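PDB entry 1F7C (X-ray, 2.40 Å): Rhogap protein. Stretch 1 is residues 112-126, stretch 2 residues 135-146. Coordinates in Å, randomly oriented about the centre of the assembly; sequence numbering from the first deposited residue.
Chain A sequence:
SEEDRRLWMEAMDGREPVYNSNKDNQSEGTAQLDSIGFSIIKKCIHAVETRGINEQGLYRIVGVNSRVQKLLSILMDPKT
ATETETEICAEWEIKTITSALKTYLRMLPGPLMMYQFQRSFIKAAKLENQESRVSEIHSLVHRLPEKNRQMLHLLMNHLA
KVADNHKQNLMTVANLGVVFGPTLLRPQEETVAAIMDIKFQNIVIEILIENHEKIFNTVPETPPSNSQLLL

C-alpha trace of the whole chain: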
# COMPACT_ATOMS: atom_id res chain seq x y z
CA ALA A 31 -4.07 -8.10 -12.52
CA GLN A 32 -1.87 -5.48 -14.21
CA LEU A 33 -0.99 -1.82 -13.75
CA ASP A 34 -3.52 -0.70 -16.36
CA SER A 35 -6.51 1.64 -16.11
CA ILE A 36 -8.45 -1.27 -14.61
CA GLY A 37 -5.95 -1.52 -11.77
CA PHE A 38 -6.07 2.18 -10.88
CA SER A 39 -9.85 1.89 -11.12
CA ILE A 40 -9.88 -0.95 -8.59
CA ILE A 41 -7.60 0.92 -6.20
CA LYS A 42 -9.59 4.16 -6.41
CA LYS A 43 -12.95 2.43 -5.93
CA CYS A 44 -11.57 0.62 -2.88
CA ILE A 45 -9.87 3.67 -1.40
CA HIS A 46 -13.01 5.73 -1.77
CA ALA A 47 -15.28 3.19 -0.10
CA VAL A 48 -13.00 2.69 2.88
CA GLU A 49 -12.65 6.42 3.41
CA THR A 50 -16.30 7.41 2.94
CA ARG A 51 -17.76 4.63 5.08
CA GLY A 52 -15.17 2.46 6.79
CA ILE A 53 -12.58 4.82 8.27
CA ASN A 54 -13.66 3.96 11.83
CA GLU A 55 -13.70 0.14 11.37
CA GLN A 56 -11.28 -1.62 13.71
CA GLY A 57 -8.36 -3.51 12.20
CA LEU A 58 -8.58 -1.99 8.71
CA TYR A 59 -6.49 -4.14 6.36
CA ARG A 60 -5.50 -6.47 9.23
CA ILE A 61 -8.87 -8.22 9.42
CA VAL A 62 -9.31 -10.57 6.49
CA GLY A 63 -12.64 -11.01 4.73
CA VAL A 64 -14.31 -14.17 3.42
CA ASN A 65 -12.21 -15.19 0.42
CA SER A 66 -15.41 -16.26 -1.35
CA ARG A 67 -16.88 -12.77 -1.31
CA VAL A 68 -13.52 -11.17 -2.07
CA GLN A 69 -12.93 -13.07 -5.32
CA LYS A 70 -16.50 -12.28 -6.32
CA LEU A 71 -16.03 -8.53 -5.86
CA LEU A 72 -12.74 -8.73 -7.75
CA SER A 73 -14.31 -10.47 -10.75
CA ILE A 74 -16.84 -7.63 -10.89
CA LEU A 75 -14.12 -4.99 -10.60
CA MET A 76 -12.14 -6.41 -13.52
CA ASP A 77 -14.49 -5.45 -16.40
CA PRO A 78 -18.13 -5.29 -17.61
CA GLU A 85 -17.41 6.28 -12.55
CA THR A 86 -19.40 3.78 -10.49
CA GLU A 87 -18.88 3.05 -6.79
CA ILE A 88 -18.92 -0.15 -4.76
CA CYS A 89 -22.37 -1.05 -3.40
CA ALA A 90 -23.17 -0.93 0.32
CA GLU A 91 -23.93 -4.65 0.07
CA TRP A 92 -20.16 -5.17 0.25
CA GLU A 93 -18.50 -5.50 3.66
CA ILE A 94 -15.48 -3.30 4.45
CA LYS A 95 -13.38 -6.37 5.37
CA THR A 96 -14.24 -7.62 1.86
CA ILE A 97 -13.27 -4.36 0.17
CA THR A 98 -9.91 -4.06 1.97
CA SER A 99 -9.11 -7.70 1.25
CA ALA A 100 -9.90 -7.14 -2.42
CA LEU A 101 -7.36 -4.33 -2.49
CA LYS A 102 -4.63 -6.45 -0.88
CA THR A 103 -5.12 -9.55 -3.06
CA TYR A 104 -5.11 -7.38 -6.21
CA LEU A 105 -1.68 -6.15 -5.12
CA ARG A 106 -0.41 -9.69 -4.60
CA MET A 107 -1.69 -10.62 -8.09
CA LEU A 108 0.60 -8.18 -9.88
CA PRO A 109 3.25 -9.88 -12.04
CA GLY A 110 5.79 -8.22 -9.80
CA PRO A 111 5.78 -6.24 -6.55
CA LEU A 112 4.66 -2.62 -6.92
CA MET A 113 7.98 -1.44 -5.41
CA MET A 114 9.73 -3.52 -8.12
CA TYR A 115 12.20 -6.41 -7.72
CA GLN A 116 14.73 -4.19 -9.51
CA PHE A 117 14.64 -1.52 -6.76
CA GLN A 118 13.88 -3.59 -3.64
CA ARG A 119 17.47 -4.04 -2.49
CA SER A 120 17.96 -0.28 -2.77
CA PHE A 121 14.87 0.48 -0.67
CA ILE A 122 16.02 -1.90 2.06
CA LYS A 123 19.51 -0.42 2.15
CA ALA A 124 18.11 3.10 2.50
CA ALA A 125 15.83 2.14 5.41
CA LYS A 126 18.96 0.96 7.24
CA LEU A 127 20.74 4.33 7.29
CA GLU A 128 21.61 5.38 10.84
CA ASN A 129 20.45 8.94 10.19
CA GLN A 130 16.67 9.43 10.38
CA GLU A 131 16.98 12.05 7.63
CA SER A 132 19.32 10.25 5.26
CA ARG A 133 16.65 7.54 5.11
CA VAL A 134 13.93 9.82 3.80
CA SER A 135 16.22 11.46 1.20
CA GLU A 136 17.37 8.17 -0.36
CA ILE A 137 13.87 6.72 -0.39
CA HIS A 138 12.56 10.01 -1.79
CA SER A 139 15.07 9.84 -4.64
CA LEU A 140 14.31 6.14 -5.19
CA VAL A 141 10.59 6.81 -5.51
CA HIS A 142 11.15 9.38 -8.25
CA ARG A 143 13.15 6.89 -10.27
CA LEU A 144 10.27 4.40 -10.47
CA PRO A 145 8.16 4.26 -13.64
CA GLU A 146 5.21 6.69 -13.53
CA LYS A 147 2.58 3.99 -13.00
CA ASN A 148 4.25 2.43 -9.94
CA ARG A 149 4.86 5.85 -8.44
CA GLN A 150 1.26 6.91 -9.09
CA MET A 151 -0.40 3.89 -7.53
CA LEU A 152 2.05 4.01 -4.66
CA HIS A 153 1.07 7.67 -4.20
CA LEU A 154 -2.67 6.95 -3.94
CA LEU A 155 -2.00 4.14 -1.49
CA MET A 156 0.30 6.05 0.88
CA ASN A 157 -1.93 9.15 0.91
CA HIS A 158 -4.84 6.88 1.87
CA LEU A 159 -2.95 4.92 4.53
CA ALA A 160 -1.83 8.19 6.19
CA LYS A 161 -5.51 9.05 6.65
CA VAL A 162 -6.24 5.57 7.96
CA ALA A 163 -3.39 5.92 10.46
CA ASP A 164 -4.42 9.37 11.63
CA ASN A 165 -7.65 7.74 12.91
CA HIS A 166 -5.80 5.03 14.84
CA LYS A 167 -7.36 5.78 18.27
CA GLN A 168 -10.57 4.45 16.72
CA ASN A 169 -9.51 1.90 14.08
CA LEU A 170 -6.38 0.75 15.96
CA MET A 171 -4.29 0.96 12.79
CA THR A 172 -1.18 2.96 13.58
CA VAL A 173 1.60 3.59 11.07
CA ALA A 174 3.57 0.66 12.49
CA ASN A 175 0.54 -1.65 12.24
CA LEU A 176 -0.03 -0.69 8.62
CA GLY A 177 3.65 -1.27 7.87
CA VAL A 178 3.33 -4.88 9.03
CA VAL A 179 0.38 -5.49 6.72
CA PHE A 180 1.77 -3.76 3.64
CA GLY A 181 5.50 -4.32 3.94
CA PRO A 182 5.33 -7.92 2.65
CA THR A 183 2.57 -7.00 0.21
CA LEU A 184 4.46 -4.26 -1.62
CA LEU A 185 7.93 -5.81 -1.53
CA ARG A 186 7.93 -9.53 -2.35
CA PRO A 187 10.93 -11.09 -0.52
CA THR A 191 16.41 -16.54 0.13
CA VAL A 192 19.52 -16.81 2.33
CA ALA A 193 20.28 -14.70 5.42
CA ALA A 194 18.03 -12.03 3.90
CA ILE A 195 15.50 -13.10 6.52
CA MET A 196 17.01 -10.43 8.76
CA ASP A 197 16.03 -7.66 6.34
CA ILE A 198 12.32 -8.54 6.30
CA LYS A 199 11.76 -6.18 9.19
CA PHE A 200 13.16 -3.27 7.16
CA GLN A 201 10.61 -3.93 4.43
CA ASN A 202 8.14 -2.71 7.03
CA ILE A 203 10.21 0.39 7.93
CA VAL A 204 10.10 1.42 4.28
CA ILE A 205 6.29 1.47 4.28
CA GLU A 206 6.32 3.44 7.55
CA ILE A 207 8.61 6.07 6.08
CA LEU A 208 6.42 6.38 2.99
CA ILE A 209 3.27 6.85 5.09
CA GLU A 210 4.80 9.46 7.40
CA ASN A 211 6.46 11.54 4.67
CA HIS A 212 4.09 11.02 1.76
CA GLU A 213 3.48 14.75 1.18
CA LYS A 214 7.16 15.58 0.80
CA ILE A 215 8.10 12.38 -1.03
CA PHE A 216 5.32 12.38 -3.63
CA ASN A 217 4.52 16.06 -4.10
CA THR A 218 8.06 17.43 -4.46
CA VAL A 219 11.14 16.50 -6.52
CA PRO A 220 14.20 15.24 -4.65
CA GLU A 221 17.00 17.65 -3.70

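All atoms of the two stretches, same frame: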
# COMPACT_ATOMS: atom_id res chain seq x y z
N LEU A 112 4.80 -4.02 -6.53
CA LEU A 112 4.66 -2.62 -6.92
C LEU A 112 5.97 -1.84 -6.75
O LEU A 112 6.31 -1.00 -7.59
CB LEU A 112 3.55 -1.96 -6.10
CG LEU A 112 3.13 -0.55 -6.52
CD1 LEU A 112 2.47 -0.60 -7.90
CD2 LEU A 112 2.15 0.03 -5.50
N MET A 113 6.71 -2.12 -5.68
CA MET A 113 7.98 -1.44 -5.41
C MET A 113 9.07 -1.88 -6.39
O MET A 113 10.12 -1.26 -6.46
CB MET A 113 8.45 -1.76 -3.99
CG MET A 113 7.50 -1.36 -2.87
SD MET A 113 7.64 0.35 -2.37
CE MET A 113 9.33 0.43 -1.92
N MET A 114 8.81 -2.96 -7.12
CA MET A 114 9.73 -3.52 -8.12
C MET A 114 10.96 -4.31 -7.62
O MET A 114 11.78 -3.80 -6.86
CB MET A 114 10.21 -2.43 -9.08
CG MET A 114 9.10 -1.83 -9.93
SD MET A 114 9.69 -0.85 -11.32
CE MET A 114 8.98 -1.77 -12.68
N TYR A 115 11.07 -5.55 -8.08
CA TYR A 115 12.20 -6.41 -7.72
C TYR A 115 13.51 -5.68 -7.97
O TYR A 115 14.45 -5.75 -7.17
CB TYR A 115 12.15 -7.70 -8.55
CG TYR A 115 11.17 -8.72 -8.05
CD1 TYR A 115 10.30 -9.37 -8.93
CD2 TYR A 115 11.13 -9.08 -6.70
CE1 TYR A 115 9.41 -10.35 -8.47
CE2 TYR A 115 10.25 -10.05 -6.23
CZ TYR A 115 9.40 -10.68 -7.12
OH TYR A 115 8.53 -11.66 -6.66
N GLN A 116 13.56 -4.96 -9.09
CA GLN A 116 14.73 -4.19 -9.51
C GLN A 116 15.16 -3.09 -8.53
O GLN A 116 16.33 -2.71 -8.53
CB GLN A 116 14.45 -3.60 -10.90
CG GLN A 116 15.44 -2.55 -11.39
CD GLN A 116 15.24 -2.22 -12.87
OE1 GLN A 116 14.12 -1.93 -13.32
NE2 GLN A 116 16.33 -2.26 -13.63
N PHE A 117 14.25 -2.58 -7.71
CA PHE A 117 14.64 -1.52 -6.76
C PHE A 117 14.61 -1.95 -5.30
O PHE A 117 15.14 -1.26 -4.44
CB PHE A 117 13.74 -0.29 -6.91
CG PHE A 117 13.94 0.50 -8.18
CD1 PHE A 117 13.25 0.17 -9.35
CD2 PHE A 117 14.80 1.61 -8.21
CE1 PHE A 117 13.39 0.93 -10.52
CE2 PHE A 117 14.95 2.38 -9.37
CZ PHE A 117 14.25 2.04 -10.53
N GLN A 118 13.99 -3.09 -5.01
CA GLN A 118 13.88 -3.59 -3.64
C GLN A 118 15.13 -3.47 -2.79
O GLN A 118 15.12 -2.82 -1.75
CB GLN A 118 13.38 -5.04 -3.64
CG GLN A 118 11.94 -5.20 -4.12
CD GLN A 118 11.19 -6.32 -3.41
OE1 GLN A 118 10.01 -6.55 -3.65
NE2 GLN A 118 11.89 -7.02 -2.51
N ARG A 119 16.21 -4.09 -3.23
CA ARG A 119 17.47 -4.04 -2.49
C ARG A 119 17.86 -2.62 -2.11
O ARG A 119 18.37 -2.38 -1.02
CB ARG A 119 18.58 -4.69 -3.31
CG ARG A 119 18.43 -6.19 -3.43
CD ARG A 119 19.31 -6.75 -4.53
NE ARG A 119 19.48 -8.20 -4.41
CZ ARG A 119 20.12 -8.95 -5.29
NH1 ARG A 119 20.66 -8.40 -6.37
NH2 ARG A 119 20.23 -10.26 -5.09
N SER A 120 17.62 -1.68 -3.02
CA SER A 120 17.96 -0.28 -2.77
C SER A 120 17.09 0.28 -1.64
O SER A 120 17.59 0.94 -0.74
CB SER A 120 17.77 0.56 -4.03
OG SER A 120 18.66 0.14 -5.06
N PHE A 121 15.79 0.00 -1.70
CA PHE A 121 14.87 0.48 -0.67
C PHE A 121 15.22 -0.04 0.72
O PHE A 121 15.10 0.68 1.71
CB PHE A 121 13.43 0.10 -1.03
CG PHE A 121 12.78 1.02 -2.04
CD1 PHE A 121 12.45 0.57 -3.31
CD2 PHE A 121 12.48 2.34 -1.70
CE1 PHE A 121 11.83 1.42 -4.24
CE2 PHE A 121 11.87 3.20 -2.62
CZ PHE A 121 11.54 2.73 -3.89
N ILE A 122 15.65 -1.29 0.79
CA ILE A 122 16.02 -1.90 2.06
C ILE A 122 17.27 -1.24 2.61
O ILE A 122 17.35 -0.91 3.80
CB ILE A 122 16.28 -3.43 1.90
CG1 ILE A 122 14.96 -4.15 1.64
CG2 ILE A 122 16.96 -3.98 3.15
CD1 ILE A 122 13.92 -3.93 2.71
N LYS A 123 18.26 -1.04 1.74
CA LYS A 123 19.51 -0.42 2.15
C LYS A 123 19.32 0.99 2.68
O LYS A 123 19.99 1.41 3.63
CB LYS A 123 20.50 -0.42 0.98
N ALA A 124 18.39 1.73 2.08
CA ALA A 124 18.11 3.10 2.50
C ALA A 124 17.45 3.14 3.88
O ALA A 124 17.75 4.00 4.70
CB ALA A 124 17.23 3.79 1.47
N ALA A 125 16.54 2.20 4.13
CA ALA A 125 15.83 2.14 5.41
C ALA A 125 16.77 1.80 6.56
O ALA A 125 16.41 1.96 7.73
CB ALA A 125 14.71 1.11 5.33
N LYS A 126 17.97 1.33 6.23
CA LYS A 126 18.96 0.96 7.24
C LYS A 126 19.85 2.11 7.70
O LYS A 126 20.48 2.01 8.76
CB LYS A 126 19.86 -0.16 6.70
CG LYS A 126 19.26 -1.54 6.71
CD LYS A 126 20.23 -2.49 6.06
CE LYS A 126 19.87 -3.94 6.26
NZ LYS A 126 20.93 -4.79 5.67
N SER A 135 15.62 10.93 2.43
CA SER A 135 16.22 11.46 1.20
C SER A 135 16.44 10.37 0.16
O SER A 135 16.05 10.53 -1.00
CB SER A 135 17.56 12.12 1.52
OG SER A 135 17.48 12.82 2.74
N GLU A 136 17.10 9.29 0.56
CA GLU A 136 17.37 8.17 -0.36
C GLU A 136 16.10 7.54 -0.89
O GLU A 136 15.99 7.25 -2.08
CB GLU A 136 18.22 7.10 0.34
CG GLU A 136 19.72 7.32 0.20
CD GLU A 136 20.19 7.23 -1.25
OE1 GLU A 136 21.36 7.60 -1.51
OE2 GLU A 136 19.41 6.78 -2.12
N ILE A 137 15.13 7.32 -0.00
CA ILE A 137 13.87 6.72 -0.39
C ILE A 137 13.14 7.69 -1.31
O ILE A 137 12.53 7.29 -2.30
CB ILE A 137 13.04 6.37 0.86
CG1 ILE A 137 13.70 5.18 1.57
CG2 ILE A 137 11.59 6.05 0.48
CD1 ILE A 137 13.09 4.76 2.88
N HIS A 138 13.21 8.98 -0.98
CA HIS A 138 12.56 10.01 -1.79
C HIS A 138 13.10 9.93 -3.22
O HIS A 138 12.34 9.87 -4.18
CB HIS A 138 12.84 11.40 -1.21
CG HIS A 138 12.16 12.51 -1.94
ND1 HIS A 138 12.41 13.84 -1.68
CD2 HIS A 138 11.21 12.49 -2.90
CE1 HIS A 138 11.66 14.59 -2.45
NE2 HIS A 138 10.91 13.80 -3.21
N SER A 139 14.42 9.93 -3.34
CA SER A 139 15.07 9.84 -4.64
C SER A 139 14.72 8.53 -5.36
O SER A 139 14.52 8.51 -6.58
CB SER A 139 16.58 9.92 -4.46
OG SER A 139 17.23 9.57 -5.67
N LEU A 140 14.65 7.44 -4.61
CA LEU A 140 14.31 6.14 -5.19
C LEU A 140 12.89 6.11 -5.73
O LEU A 140 12.62 5.45 -6.73
CB LEU A 140 14.50 5.02 -4.16
CG LEU A 140 15.96 4.65 -3.86
CD1 LEU A 140 16.02 3.68 -2.70
CD2 LEU A 140 16.60 4.03 -5.10
N VAL A 141 11.97 6.80 -5.06
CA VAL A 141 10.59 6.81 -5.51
C VAL A 141 10.45 7.55 -6.83
O VAL A 141 9.65 7.16 -7.68
CB VAL A 141 9.65 7.48 -4.47
CG1 VAL A 141 8.26 7.70 -5.09
CG2 VAL A 141 9.54 6.60 -3.22
N HIS A 142 11.23 8.61 -7.01
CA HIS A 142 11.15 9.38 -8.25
C HIS A 142 11.83 8.73 -9.44
O HIS A 142 11.73 9.23 -10.56
CB HIS A 142 11.67 10.80 -8.03
CG HIS A 142 10.60 11.74 -7.56
ND1 HIS A 142 10.06 11.66 -6.29
CD2 HIS A 142 9.89 12.68 -8.21
CE1 HIS A 142 9.06 12.52 -6.19
NE2 HIS A 142 8.94 13.15 -7.35
N ARG A 143 12.49 7.61 -9.20
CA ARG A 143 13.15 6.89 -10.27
C ARG A 143 12.27 5.74 -10.78
O ARG A 143 12.56 5.15 -11.82
CB ARG A 143 14.51 6.41 -9.79
CG ARG A 143 15.47 7.58 -9.59
CD ARG A 143 16.90 7.14 -9.45
NE ARG A 143 17.22 6.67 -8.11
CZ ARG A 143 18.30 5.96 -7.81
NH1 ARG A 143 19.17 5.63 -8.76
NH2 ARG A 143 18.52 5.60 -6.55
N LEU A 144 11.19 5.46 -10.06
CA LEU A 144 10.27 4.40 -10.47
C LEU A 144 9.46 4.83 -11.68
O LEU A 144 9.29 6.01 -11.92
CB LEU A 144 9.27 4.08 -9.35
CG LEU A 144 9.75 3.49 -8.03
CD1 LEU A 144 8.58 3.44 -7.05
CD2 LEU A 144 10.31 2.10 -8.27
N PRO A 145 8.97 3.87 -12.47
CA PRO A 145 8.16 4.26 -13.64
C PRO A 145 6.89 4.96 -13.12
O PRO A 145 6.35 4.61 -12.06
CB PRO A 145 7.83 2.91 -14.30
CG PRO A 145 8.98 2.02 -13.87
CD PRO A 145 9.25 2.43 -12.45
N GLU A 146 6.40 5.93 -13.88
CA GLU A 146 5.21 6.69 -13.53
C GLU A 146 4.09 5.89 -12.87
O GLU A 146 3.63 6.25 -11.79
CB GLU A 146 4.66 7.38 -14.78
CG GLU A 146 3.48 8.28 -14.52
CD GLU A 146 3.84 9.46 -13.64
OE1 GLU A 146 2.91 10.20 -13.23
OE2 GLU A 146 5.05 9.66 -13.37

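The two stretches pack as neighbouring, nearly antiparallel helices: the N-to-C directions of helix 115-125 and helix 135-141 differ by 160°, and their axes approach to 9.0 Å. The backbones come closest near Ala-124 and Glu-136, whose CA atoms are 5.9 Å apart; at the other end, Met-113 CA and Leu-144 CA are 8.1 Å apart. The small side chain of Ala-124 occupies the narrow end, its CB lying 3.6 Å from Glu-136 CB and 3.8 Å from Ile-137 CG1. No hydrogen bond crosses the interface. The backbone bonds found are within each stretch, as in Phe-121 N to Phe-117 O (3.1 Å) and Leu-140 N to Glu-136 O (2.9 Å). The 595 Å² buried between the stretches, both sides summed, reflects mainly apolar packing.

Three residues cover the most surface: Phe-121 (89 Å²), Leu-140 (85 Å²) and Leu-144 (74 Å²). Leu-140 points toward the first helix and acts as a knob, seated among Phe-117, Ser-120, Phe-121 and Ala-124. These positions follow the i, i+3, i+4, i+7 spacing that lines one side of a helix. Its CD1 is 3.7 Å from Ser-120 O, an oxygen already engaged by Ala-124 N at 3.0 Å, and its CD2 lies 3.8 Å from Ser-120 CB.

The CA-to-CB bond of Phe-121 points sideways, but the ring end comes nearer to the second stretch. Leu-140 CD1 stands 4.3 Å from the ring centroid of Phe-121, 24° off the normal, a CH-pi contact over the face. The tightest approach is Phe-121 CE2 to Leu-140 CB, 3.5 Å. Val-141 CG2, 4.2 Å from Phe-121 CE2, and Leu-144 CD2, 4.4 Å from Phe-121 CE1, meet the ring at its edge.

Leu-144 is the last residue of a type I turn that starts at Val-141, and extends the contact past the second helix. Its CD2 is shared between both phenylalanines: besides touching the edge of Phe-121, it sits 4.0 Å from the Phe-117 ring centroid, 24° off the normal, giving a second CH-pi contact over a face. Leu-140 CD2 meets the edge of that same ring, 4.3 Å from Phe-117 CD2. Here dispersion and the weak attraction of methyl hydrogens to the pi cloud replace directional polar bonds.

Beyond Leu-144, Met-114 SD reaches Pro-145 CD at 3.5 Å and Leu-144 CD2 at 4.3 Å, closing this end with apolar contacts.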